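Nuclear transport factor 2 family protein (Rhodopseudomonas palustris, PDB 3DM8) is of unknown function but belongs to the SnoaL-like branch of the nuclear transport factor 2 superfamily and has been proposed to be an isomerase. Local coordinates at residues 6-20 with 60-74. Numbering follows the deposited sequence.
Sequences LWRFSRALHRALNDR and CRQIADSVRIYRYHR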
ATOM      1  N   LEU A   6       3.295  -4.880 -16.772  1.00 16.52           N
ATOM      2  CA  LEU A   6       3.867  -4.657 -15.416  1.00 16.37           C
ATOM      3  C   LEU A   6       5.322  -5.194 -15.359  1.00 16.43           C
ATOM      4  O   LEU A   6       6.245  -4.570 -14.809  1.00 15.97           O
ATOM      5  CB  LEU A   6       3.020  -5.342 -14.361  1.00 16.82           C
ATOM      6  CG  LEU A   6       3.572  -5.282 -12.935  1.00 17.56           C
ATOM      7  CD1 LEU A   6       3.612  -3.818 -12.457  1.00 18.17           C
ATOM      8  CD2 LEU A   6       2.832  -6.241 -11.937  1.00 18.74           C
ATOM      9  N   TRP A   7       5.489  -6.366 -15.944  1.00 16.31           N
ATOM     10  CA  TRP A   7       6.809  -7.031 -15.973  1.00 16.93           C
ATOM     11  C   TRP A   7       7.815  -6.231 -16.824  1.00 16.52           C
ATOM     12  O   TRP A   7       9.023  -6.125 -16.500  1.00 16.42           O
ATOM     13  CB  TRP A   7       6.704  -8.505 -16.409  1.00 17.64           C
ATOM     14  CG  TRP A   7       5.623  -9.266 -15.636  1.00 19.97           C
ATOM     15  CD1 TRP A   7       4.619 -10.005 -16.158  1.00 24.25           C
ATOM     16  CD2 TRP A   7       5.456  -9.307 -14.220  1.00 22.85           C
ATOM     17  NE1 TRP A   7       3.838 -10.534 -15.146  1.00 23.26           N
ATOM     18  CE2 TRP A   7       4.319 -10.094 -13.950  1.00 23.47           C
ATOM     19  CE3 TRP A   7       6.146  -8.736 -13.155  1.00 26.52           C
ATOM     20  CZ2 TRP A   7       3.872 -10.344 -12.656  1.00 24.69           C
ATOM     21  CZ3 TRP A   7       5.708  -9.000 -11.858  1.00 27.41           C
ATOM     22  CH2 TRP A   7       4.597  -9.798 -11.623  1.00 26.19           C
ATOM     23  N   ARG A   8       7.313  -5.686 -17.917  1.00 17.48           N
ATOM     24  CA  ARG A   8       8.143  -4.860 -18.818  1.00 18.29           C
ATOM     25  C   ARG A   8       8.591  -3.586 -18.114  1.00 18.26           C
ATOM     26  O   ARG A   8       9.751  -3.145 -18.218  1.00 18.28           O
ATOM     27  CB  ARG A   8       7.425  -4.546 -20.121  1.00 18.62           C
ATOM     28  CG  ARG A   8       7.089  -5.748 -20.947  1.00 24.15           C
ATOM     29  CD  ARG A   8       6.444  -5.346 -22.248  1.00 31.08           C
ATOM     30  NE  ARG A   8       5.333  -4.429 -22.030  1.00 38.05           N
ATOM     31  CZ  ARG A   8       5.284  -3.179 -22.493  1.00 40.46           C
ATOM     32  NH1 ARG A   8       6.275  -2.696 -23.225  1.00 42.10           N
ATOM     33  NH2 ARG A   8       4.229  -2.431 -22.243  1.00 39.76           N
ATOM     34  N   PHE A   9       7.657  -3.008 -17.368  1.00 17.17           N
ATOM     35  CA  PHE A   9       7.944  -1.803 -16.593  1.00 16.98           C
ATOM     36  C   PHE A   9       8.942  -2.114 -15.497  1.00 16.60           C
ATOM     37  O   PHE A   9       9.876  -1.369 -15.255  1.00 16.01           O
ATOM     38  CB  PHE A   9       6.654  -1.226 -15.989  1.00 17.30           C
ATOM     39  CG  PHE A   9       6.881  -0.188 -14.960  1.00 17.07           C
ATOM     40  CD1 PHE A   9       7.426   1.028 -15.283  1.00 18.56           C
ATOM     41  CD2 PHE A   9       6.466  -0.397 -13.673  1.00 18.90           C
ATOM     42  CE1 PHE A   9       7.646   1.993 -14.318  1.00 18.23           C
ATOM     43  CE2 PHE A   9       6.659   0.594 -12.708  1.00 20.86           C
ATOM     44  CZ  PHE A   9       7.271   1.771 -13.038  1.00 18.89           C
ATOM     45  N   SER A  10       8.764  -3.257 -14.851  1.00 17.39           N
ATOM     46  CA  SER A  10       9.599  -3.625 -13.729  1.00 16.41           C
ATOM     47  C   SER A  10      11.034  -3.808 -14.234  1.00 16.09           C
ATOM     48  O   SER A  10      11.998  -3.390 -13.574  1.00 16.31           O
ATOM     49  CB  SER A  10       9.073  -4.882 -13.024  1.00 17.98           C
ATOM     50  OG  SER A  10       9.865  -5.141 -11.856  1.00 22.71           O
ATOM     51  N   ARG A  11      11.167  -4.438 -15.399  1.00 14.00           N
ATOM     52  CA  ARG A  11      12.520  -4.653 -15.947  1.00 15.30           C
ATOM     53  C   ARG A  11      13.194  -3.322 -16.333  1.00 15.13           C
ATOM     54  O   ARG A  11      14.372  -3.074 -16.038  1.00 13.96           O
ATOM     55  CB  ARG A  11      12.467  -5.603 -17.111  1.00 15.65           C
ATOM     56  CG  ARG A  11      13.751  -5.889 -17.691  1.00 20.29           C
ATOM     57  CD  ARG A  11      13.657  -7.100 -18.609  1.00 25.32           C
ATOM     58  NE  ARG A  11      12.621  -6.929 -19.624  1.00 28.81           N
ATOM     59  CZ  ARG A  11      11.448  -7.540 -19.588  1.00 26.09           C
ATOM     60  NH1 ARG A  11      11.175  -8.361 -18.622  1.00 26.22           N
ATOM     61  NH2 ARG A  11      10.570  -7.346 -20.551  1.00 30.50           N
ATOM     62  N   ALA A  12      12.391  -2.462 -16.958  1.00 14.03           N
ATOM     63  CA  ALA A  12      12.842  -1.158 -17.430  1.00 14.19           C
ATOM     64  C   ALA A  12      13.290  -0.305 -16.251  1.00 14.46           C
ATOM     65  O   ALA A  12      14.300   0.374 -16.308  1.00 15.20           O
ATOM     66  CB  ALA A  12      11.708  -0.447 -18.153  1.00 14.67           C
ATOM     67  N   LEU A  13      12.529  -0.367 -15.175  1.00 14.13           N
ATOM     68  CA  LEU A  13      12.857   0.399 -13.976  1.00 15.48           C
ATOM     69  C   LEU A  13      14.149  -0.131 -13.317  1.00 15.41           C
ATOM     70  O   LEU A  13      15.022   0.618 -12.798  1.00 16.97           O
ATOM     71  CB  LEU A  13      11.677   0.320 -13.008  1.00 15.51           C
ATOM     72  CG  LEU A  13      11.861   1.214 -11.776  1.00 17.03           C
ATOM     73  CD1 LEU A  13      11.993   2.719 -12.156  1.00 19.08           C
ATOM     74  CD2 LEU A  13      10.684   0.902 -10.813  1.00 22.16           C
ATOM     75  N   HIS A  14      14.302  -1.451 -13.327  1.00 16.07           N
ATOM     76  CA  HIS A  14      15.532  -2.085 -12.821  1.00 15.04           C
ATOM     77  C   HIS A  14      16.768  -1.581 -13.541  1.00 15.98           C
ATOM     78  O   HIS A  14      17.797  -1.208 -12.930  1.00 15.95           O
ATOM     79  CB  HIS A  14      15.440  -3.608 -13.012  1.00 16.29           C
ATOM     80  CG  HIS A  14      16.614  -4.360 -12.481  1.00 17.26           C
ATOM     81  ND1 HIS A  14      16.555  -5.092 -11.303  1.00 20.82           N
ATOM     82  CD2 HIS A  14      17.857  -4.547 -12.980  1.00 16.08           C
ATOM     83  CE1 HIS A  14      17.722  -5.684 -11.103  1.00 19.69           C
ATOM     84  NE2 HIS A  14      18.537  -5.340 -12.085  1.00 18.92           N
ATOM     85  N   ARG A  15      16.672  -1.572 -14.859  1.00 16.16           N
ATOM     86  CA  ARG A  15      17.777  -1.078 -15.696  1.00 17.26           C
ATOM     87  C   ARG A  15      18.126   0.364 -15.321  1.00 16.73           C
ATOM     88  O   ARG A  15      19.292   0.740 -15.248  1.00 14.68           O
ATOM     89  CB  ARG A  15      17.432  -1.153 -17.194  1.00 18.74           C
ATOM     90  CG  ARG A  15      17.213  -2.558 -17.676  1.00 23.16           C
ATOM     91  CD  ARG A  15      17.395  -2.606 -19.159  1.00 28.13           C
ATOM     92  NE  ARG A  15      17.064  -3.905 -19.732  1.00 33.31           N
ATOM     93  CZ  ARG A  15      17.943  -4.886 -19.918  1.00 36.59           C
ATOM     94  NH1 ARG A  15      19.211  -4.737 -19.543  1.00 38.12           N
ATOM     95  NH2 ARG A  15      17.546  -6.028 -20.459  1.00 37.76           N
ATOM     96  N   ALA A  16      17.091   1.166 -15.058  1.00 15.62           N
ATOM     97  CA  ALA A  16      17.291   2.586 -14.841  1.00 16.15           C
ATOM     98  C   ALA A  16      17.915   2.752 -13.465  1.00 17.10           C
ATOM     99  O   ALA A  16      18.929   3.447 -13.307  1.00 18.04           O
ATOM    100  CB  ALA A  16      16.008   3.393 -14.973  1.00 14.89           C
ATOM    101  N   LEU A  17      17.359   2.075 -12.473  1.00 16.48           N
ATOM    102  CA  LEU A  17      17.796   2.323 -11.096  1.00 17.36           C
ATOM    103  C   LEU A  17      19.150   1.718 -10.826  1.00 18.97           C
ATOM    104  O   LEU A  17      19.971   2.278 -10.078  1.00 19.35           O
ATOM    105  CB  LEU A  17      16.791   1.782 -10.082  1.00 18.76           C
ATOM    106  CG  LEU A  17      15.413   2.424 -10.132  1.00 18.05           C
ATOM    107  CD1 LEU A  17      14.594   1.946  -8.906  1.00 19.57           C
ATOM    108  CD2 LEU A  17      15.403   3.947 -10.258  1.00 18.42           C
ATOM    109  N   ASN A  18      19.400   0.555 -11.421  1.00 19.00           N
ATOM    110  CA  ASN A  18      20.613  -0.169 -11.066  1.00 20.39           C
ATOM    111  C   ASN A  18      21.741   0.110 -12.014  1.00 20.00           C
ATOM    112  O   ASN A  18      22.908   0.293 -11.605  1.00 20.16           O
ATOM    113  CB  ASN A  18      20.361  -1.660 -10.868  1.00 21.03           C
ATOM    114  CG  ASN A  18      20.093  -1.981  -9.396  1.00 23.54           C
ATOM    115  OD1 ASN A  18      19.549  -1.138  -8.674  1.00 24.62           O
ATOM    116  ND2 ASN A  18      20.507  -3.160  -8.942  1.00 28.17           N
ATOM    117  N   ASP A  19      21.408   0.214 -13.291  1.00 19.89           N
ATOM    118  CA  ASP A  19      22.475   0.351 -14.322  1.00 19.72           C
ATOM    119  C   ASP A  19      22.557   1.739 -14.932  1.00 19.62           C
ATOM    120  O   ASP A  19      23.389   2.000 -15.804  1.00 19.43           O
ATOM    121  CB  ASP A  19      22.294  -0.682 -15.444  1.00 20.45           C
ATOM    122  CG  ASP A  19      22.435  -2.096 -14.958  1.00 23.91           C
ATOM    123  OD1 ASP A  19      21.476  -2.883 -15.063  1.00 29.41           O
ATOM    124  OD2 ASP A  19      23.503  -2.431 -14.429  1.00 30.05           O
ATOM    125  N   ARG A  20      21.685   2.616 -14.468  1.00 18.87           N
ATOM    126  CA  ARG A  20      21.542   3.972 -15.012  1.00 18.50           C
ATOM    127  C   ARG A  20      21.330   3.996 -16.517  1.00 18.25           C
ATOM    128  O   ARG A  20      21.814   4.885 -17.212  1.00 18.45           O
ATOM    129  CB  ARG A  20      22.733   4.854 -14.668  1.00 19.59           C
ATOM    130  CG  ARG A  20      23.232   4.637 -13.315  1.00 21.05           C
ATOM    131  CD  ARG A  20      22.180   4.908 -12.265  1.00 24.91           C
ATOM    132  NE  ARG A  20      21.553   6.227 -12.349  1.00 26.16           N
ATOM    133  CZ  ARG A  20      21.934   7.299 -11.643  1.00 27.32           C
ATOM    134  NH1 ARG A  20      21.260   8.434 -11.747  1.00 27.69           N
ATOM    135  NH2 ARG A  20      22.982   7.241 -10.848  1.00 26.74           N
ATOM    136  N   CYS A  60      12.850   9.198 -11.050  1.00 13.82           N
ATOM    137  CA  CYS A  60      13.539   7.938 -11.151  1.00 14.23           C
ATOM    138  C   CYS A  60      15.050   8.138 -11.163  1.00 13.61           C
ATOM    139  O   CYS A  60      15.788   7.289 -10.660  1.00 13.69           O
ATOM    140  CB  CYS A  60      13.076   7.120 -12.363  1.00 14.13           C
ATOM    141  SG  CYS A  60      11.367   6.533 -12.167  1.00 16.23           S
ATOM    142  N   ARG A  61      15.480   9.288 -11.671  1.00 13.88           N
ATOM    143  CA  ARG A  61      16.922   9.653 -11.704  1.00 12.39           C
ATOM    144  C   ARG A  61      17.421   9.889 -10.269  1.00 13.25           C
ATOM    145  O   ARG A  61      18.469   9.421  -9.867  1.00 11.84           O
ATOM    146  CB  ARG A  61      17.189  10.898 -12.552  1.00 13.34           C
ATOM    147  CG  ARG A  61      18.645  11.320 -12.618  1.00 16.54           C
ATOM    148  CD  ARG A  61      18.825  12.778 -13.147  1.00 22.03           C
ATOM    149  NE  ARG A  61      18.357  13.753 -12.176  1.00 22.33           N
ATOM    150  CZ  ARG A  61      18.945  13.955 -11.005  1.00 24.94           C
ATOM    151  NH1 ARG A  61      20.013  13.258 -10.707  1.00 27.95           N
ATOM    152  NH2 ARG A  61      18.475  14.842 -10.133  1.00 26.74           N
ATOM    153  N   GLN A  62      16.627  10.624  -9.523  1.00 13.16           N
ATOM    154  CA  GLN A  62      16.937  10.895  -8.122  1.00 14.02           C
ATOM    155  C   GLN A  62      16.968   9.621  -7.277  1.00 13.62           C
ATOM    156  O   GLN A  62      17.835   9.430  -6.427  1.00 13.74           O
ATOM    157  CB  GLN A  62      15.919  11.849  -7.550  1.00 14.51           C
ATOM    158  CG  GLN A  62      15.977  13.213  -8.140  1.00 16.30           C
ATOM    159  CD  GLN A  62      14.821  14.067  -7.637  1.00 22.04           C
ATOM    160  OE1 GLN A  62      13.661  13.805  -7.914  1.00 27.12           O
ATOM    161  NE2 GLN A  62      15.143  15.082  -6.874  1.00 26.33           N
ATOM    162  N   ILE A  63      16.022   8.733  -7.515  1.00 13.42           N
ATOM    163  CA  ILE A  63      16.005   7.444  -6.802  1.00 13.62           C
ATOM    164  C   ILE A  63      17.251   6.629  -7.185  1.00 12.97           C
ATOM    165  O   ILE A  63      17.893   6.053  -6.328  1.00 14.16           O
ATOM    166  CB  ILE A  63      14.719   6.587  -7.094  1.00 12.48           C
ATOM    167  CG1 ILE A  63      13.503   7.301  -6.530  1.00 13.52           C
ATOM    168  CG2 ILE A  63      14.872   5.206  -6.481  1.00 12.05           C
ATOM    169  CD1 ILE A  63      12.138   6.735  -7.012  1.00 15.08           C
ATOM    170  N   ALA A  64      17.578   6.582  -8.474  1.00 12.97           N
ATOM    171  CA  ALA A  64      18.739   5.800  -8.949  1.00 14.21           C
ATOM    172  C   ALA A  64      20.028   6.268  -8.281  1.00 15.68           C
ATOM    173  O   ALA A  64      20.940   5.499  -7.995  1.00 16.77           O
ATOM    174  CB  ALA A  64      18.888   5.908 -10.455  1.00 13.28           C
ATOM    175  N   ASP A  65      20.110   7.580  -8.137  1.00 17.93           N
ATOM    176  CA  ASP A  65      21.258   8.241  -7.486  1.00 18.86           C
ATOM    177  C   ASP A  65      21.388   7.851  -6.034  1.00 17.88           C
ATOM    178  O   ASP A  65      22.497   7.738  -5.517  1.00 19.40           O
ATOM    179  CB  ASP A  65      21.111   9.758  -7.499  1.00 19.38           C
ATOM    180  CG  ASP A  65      21.604  10.379  -8.758  1.00 26.12           C
ATOM    181  OD1 ASP A  65      22.140   9.672  -9.639  1.00 31.77           O
ATOM    182  OD2 ASP A  65      21.476  11.612  -8.867  1.00 33.52           O
ATOM    183  N   SER A  66      20.248   7.611  -5.392  1.00 17.79           N
ATOM    184  CA  SER A  66      20.147   7.469  -3.931  1.00 18.49           C
ATOM    185  C   SER A  66      20.304   6.044  -3.401  1.00 17.94           C
ATOM    186  O   SER A  66      20.670   5.855  -2.229  1.00 16.97           O
ATOM    187  CB  SER A  66      18.803   7.975  -3.425  1.00 19.46           C
ATOM    188  OG  SER A  66      18.670   9.367  -3.658  1.00 25.77           O
ATOM    189  N   VAL A  67      19.947   5.075  -4.230  1.00 17.04           N
ATOM    190  CA  VAL A  67      19.869   3.675  -3.809  1.00 18.51           C
ATOM    191  C   VAL A  67      20.378   2.702  -4.862  1.00 19.16           C
ATOM    192  O   VAL A  67      20.401   2.977  -6.051  1.00 19.81           O
ATOM    193  CB  VAL A  67      18.428   3.251  -3.416  1.00 18.67           C
ATOM    194  CG1 VAL A  67      17.862   4.115  -2.278  1.00 20.75           C
ATOM    195  CG2 VAL A  67      17.511   3.274  -4.611  1.00 17.95           C
ATOM    196  N   ARG A  68      20.792   1.554  -4.364  1.00 21.31           N
ATOM    197  CA  ARG A  68      20.962   0.359  -5.166  1.00 22.82           C
ATOM    198  C   ARG A  68      20.208  -0.798  -4.534  1.00 21.82           C
ATOM    199  O   ARG A  68      20.388  -1.122  -3.364  1.00 23.04           O
ATOM    200  CB  ARG A  68      22.445   0.016  -5.290  1.00 24.13           C
ATOM    201  CG  ARG A  68      22.722  -1.347  -5.858  1.00 28.94           C
ATOM    202  CD  ARG A  68      24.139  -1.471  -6.417  1.00 33.55           C
ATOM    203  NE  ARG A  68      24.102  -2.368  -7.574  1.00 38.90           N
ATOM    204  CZ  ARG A  68      24.283  -1.988  -8.837  1.00 40.93           C
ATOM    205  NH1 ARG A  68      24.207  -2.888  -9.810  1.00 42.70           N
ATOM    206  NH2 ARG A  68      24.556  -0.722  -9.125  1.00 41.51           N
ATOM    207  N   ILE A  69      19.388  -1.422  -5.370  1.00 21.40           N
ATOM    208  CA  ILE A  69      18.556  -2.550  -4.981  1.00 22.33           C
ATOM    209  C   ILE A  69      19.295  -3.826  -5.241  1.00 21.00           C
ATOM    210  O   ILE A  69      19.837  -4.045  -6.350  1.00 21.73           O
ATOM    211  CB  ILE A  69      17.229  -2.573  -5.776  1.00 22.79           C
ATOM    212  CG1 ILE A  69      16.468  -1.274  -5.544  1.00 25.57           C
ATOM    213  CG2 ILE A  69      16.393  -3.773  -5.366  1.00 25.13           C
ATOM    214  CD1 ILE A  69      15.887  -0.658  -6.833  1.00 24.31           C
ATOM    215  N   TYR A  70      19.372  -4.652  -4.199  1.00 20.67           N
ATOM    216  CA  TYR A  70      20.078  -5.922  -4.297  1.00 20.51           C
ATOM    217  C   TYR A  70      19.175  -7.156  -4.187  1.00 19.96           C
ATOM    218  O   TYR A  70      19.564  -8.264  -4.579  1.00 19.97           O
ATOM    219  CB  TYR A  70      21.216  -5.987  -3.301  1.00 21.26           C
ATOM    220  CG  TYR A  70      20.848  -6.016  -1.857  1.00 19.42           C
ATOM    221  CD1 TYR A  70      20.584  -7.210  -1.206  1.00 22.39           C
ATOM    222  CD2 TYR A  70      20.796  -4.855  -1.107  1.00 18.43           C
ATOM    223  CE1 TYR A  70      20.262  -7.234   0.123  1.00 20.17           C
ATOM    224  CE2 TYR A  70      20.528  -4.881   0.178  1.00 19.66           C
ATOM    225  CZ  TYR A  70      20.241  -6.071   0.810  1.00 20.82           C
ATOM    226  OH  TYR A  70      19.898  -6.053   2.125  1.00 21.64           O
ATOM    227  N   ARG A  71      17.948  -6.936  -3.735  1.00 19.02           N
ATOM    228  CA  ARG A  71      16.964  -8.016  -3.657  1.00 19.32           C
ATOM    229  C   ARG A  71      15.525  -7.525  -3.786  1.00 19.06           C
ATOM    230  O   ARG A  71      15.189  -6.431  -3.347  1.00 17.88           O
ATOM    231  CB  ARG A  71      17.179  -8.844  -2.374  1.00 18.44           C
ATOM    232  CG  ARG A  71      16.668 -10.254  -2.470  1.00 21.01           C
ATOM    233  CD  ARG A  71      17.382 -11.168  -1.470  1.00 25.34           C
ATOM    234  N   TYR A  72      14.729  -8.301  -4.523  1.00 19.00           N
ATOM    235  CA  TYR A  72      13.296  -8.064  -4.677  1.00 19.82           C
ATOM    236  C   TYR A  72      12.514  -9.231  -4.148  1.00 19.11           C
ATOM    237  O   TYR A  72      12.910 -10.371  -4.371  1.00 18.11           O
ATOM    238  CB  TYR A  72      12.943  -7.931  -6.138  1.00 21.25           C
ATOM    239  CG  TYR A  72      13.607  -6.780  -6.846  1.00 24.51           C
ATOM    240  CD1 TYR A  72      14.965  -6.804  -7.138  1.00 27.05           C
ATOM    241  CD2 TYR A  72      12.864  -5.670  -7.235  1.00 28.32           C
ATOM    242  CE1 TYR A  72      15.582  -5.731  -7.811  1.00 28.71           C
ATOM    243  CE2 TYR A  72      13.462  -4.609  -7.908  1.00 30.04           C
ATOM    244  CZ  TYR A  72      14.824  -4.642  -8.198  1.00 29.43           C
ATOM    245  OH  TYR A  72      15.405  -3.560  -8.865  1.00 27.04           O
ATOM    246  N   HIS A  73      11.421  -8.937  -3.450  1.00 18.32           N
ATOM    247  CA  HIS A  73      10.476  -9.962  -3.068  1.00 20.90           C
ATOM    248  C   HIS A  73       9.045  -9.547  -3.364  1.00 21.12           C
ATOM    249  O   HIS A  73       8.541  -8.583  -2.829  1.00 22.07           O
ATOM    250  CB  HIS A  73      10.564 -10.369  -1.613  1.00 21.04           C
ATOM    251  CG  HIS A  73       9.684 -11.534  -1.312  1.00 25.08           C
ATOM    252  ND1 HIS A  73       8.593 -11.447  -0.474  1.00 29.45           N
ATOM    253  CD2 HIS A  73       9.665 -12.790  -1.824  1.00 27.89           C
ATOM    254  CE1 HIS A  73       7.969 -12.612  -0.445  1.00 26.67           C
ATOM    255  NE2 HIS A  73       8.597 -13.443  -1.258  1.00 29.54           N
ATOM    256  N   ARG A  74       8.419 -10.334  -4.196  1.00 21.02           N
ATOM    257  CA  ARG A  74       7.048 -10.053  -4.662  1.00 21.77           C
ATOM    258  C   ARG A  74       6.071 -10.873  -3.829  1.00 21.30           C
ATOM    259  O   ARG A  74       6.052 -12.112  -3.920  1.00 21.01           O
ATOM    260  CB  ARG A  74       6.934 -10.455  -6.133  1.00 22.94           C
ATOM    261  CG  ARG A  74       6.058  -9.563  -6.993  1.00 27.29           C
ATOM    262  CD  ARG A  74       6.962  -8.554  -7.735  1.00 31.91           C
ATOM    263  NE  ARG A  74       6.191  -7.448  -8.302  1.00 35.71           N
ATOM    264  CZ  ARG A  74       6.711  -6.476  -9.044  1.00 36.12           C
ATOM    265  NH1 ARG A  74       8.014  -6.478  -9.308  1.00 33.65           N
ATOM    266  NH2 ARG A  74       5.924  -5.512  -9.517  1.00 36.03           N
TER
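Leu17 drives its forked end into the corner where helix 60-66 turns into strand 67-74. CD1 bridges the two elements, meeting Ile69 CD1 of the strand at 3.6 Å and Ile63 CG2 of the helix, while CD2 rests on the helix alone, against Ile63 CG2, Ala64 and the Cys60 carbonyl; CG stands anti to the carbonyl carbon (chi1 -63°). Close helix approach rests on Ala64, whose small CB lets the Leu17 and Ala64 CA atoms come within 4.2 Å. Next along the helix, Asn18 reads the edge strand as another strand would: its ND2 gives Ile69 O a nearly straight bond of 2.8 Å in the amide plane, and OD1 accepts a weak one from Ile69 N. A leucine here would probably leave both backbone groups of Ile69 without these mates and the last helical turn less firmly tied to the strand. Farther up the strand, His14 ND1 bonds weakly to Tyr72 OH, and the Arg74 guanidinium lays a face over Trp7 CZ3 while NH1 reaches Ser10 OG weakly. At the other end, Arg20, bent at chi2 and chi3, covers Ala64 CB with its guanidinium face and grips Asp65 OD1 through NH1 (2.6 Å) and NH2 (2.8 Å); Arg61, also paired with Glu58, completes the salt-bridge network. An N-terminal helix packed across a curved sheet and the helix leading into its edge strand is the hallmark of the NTF2-like alpha+beta cone.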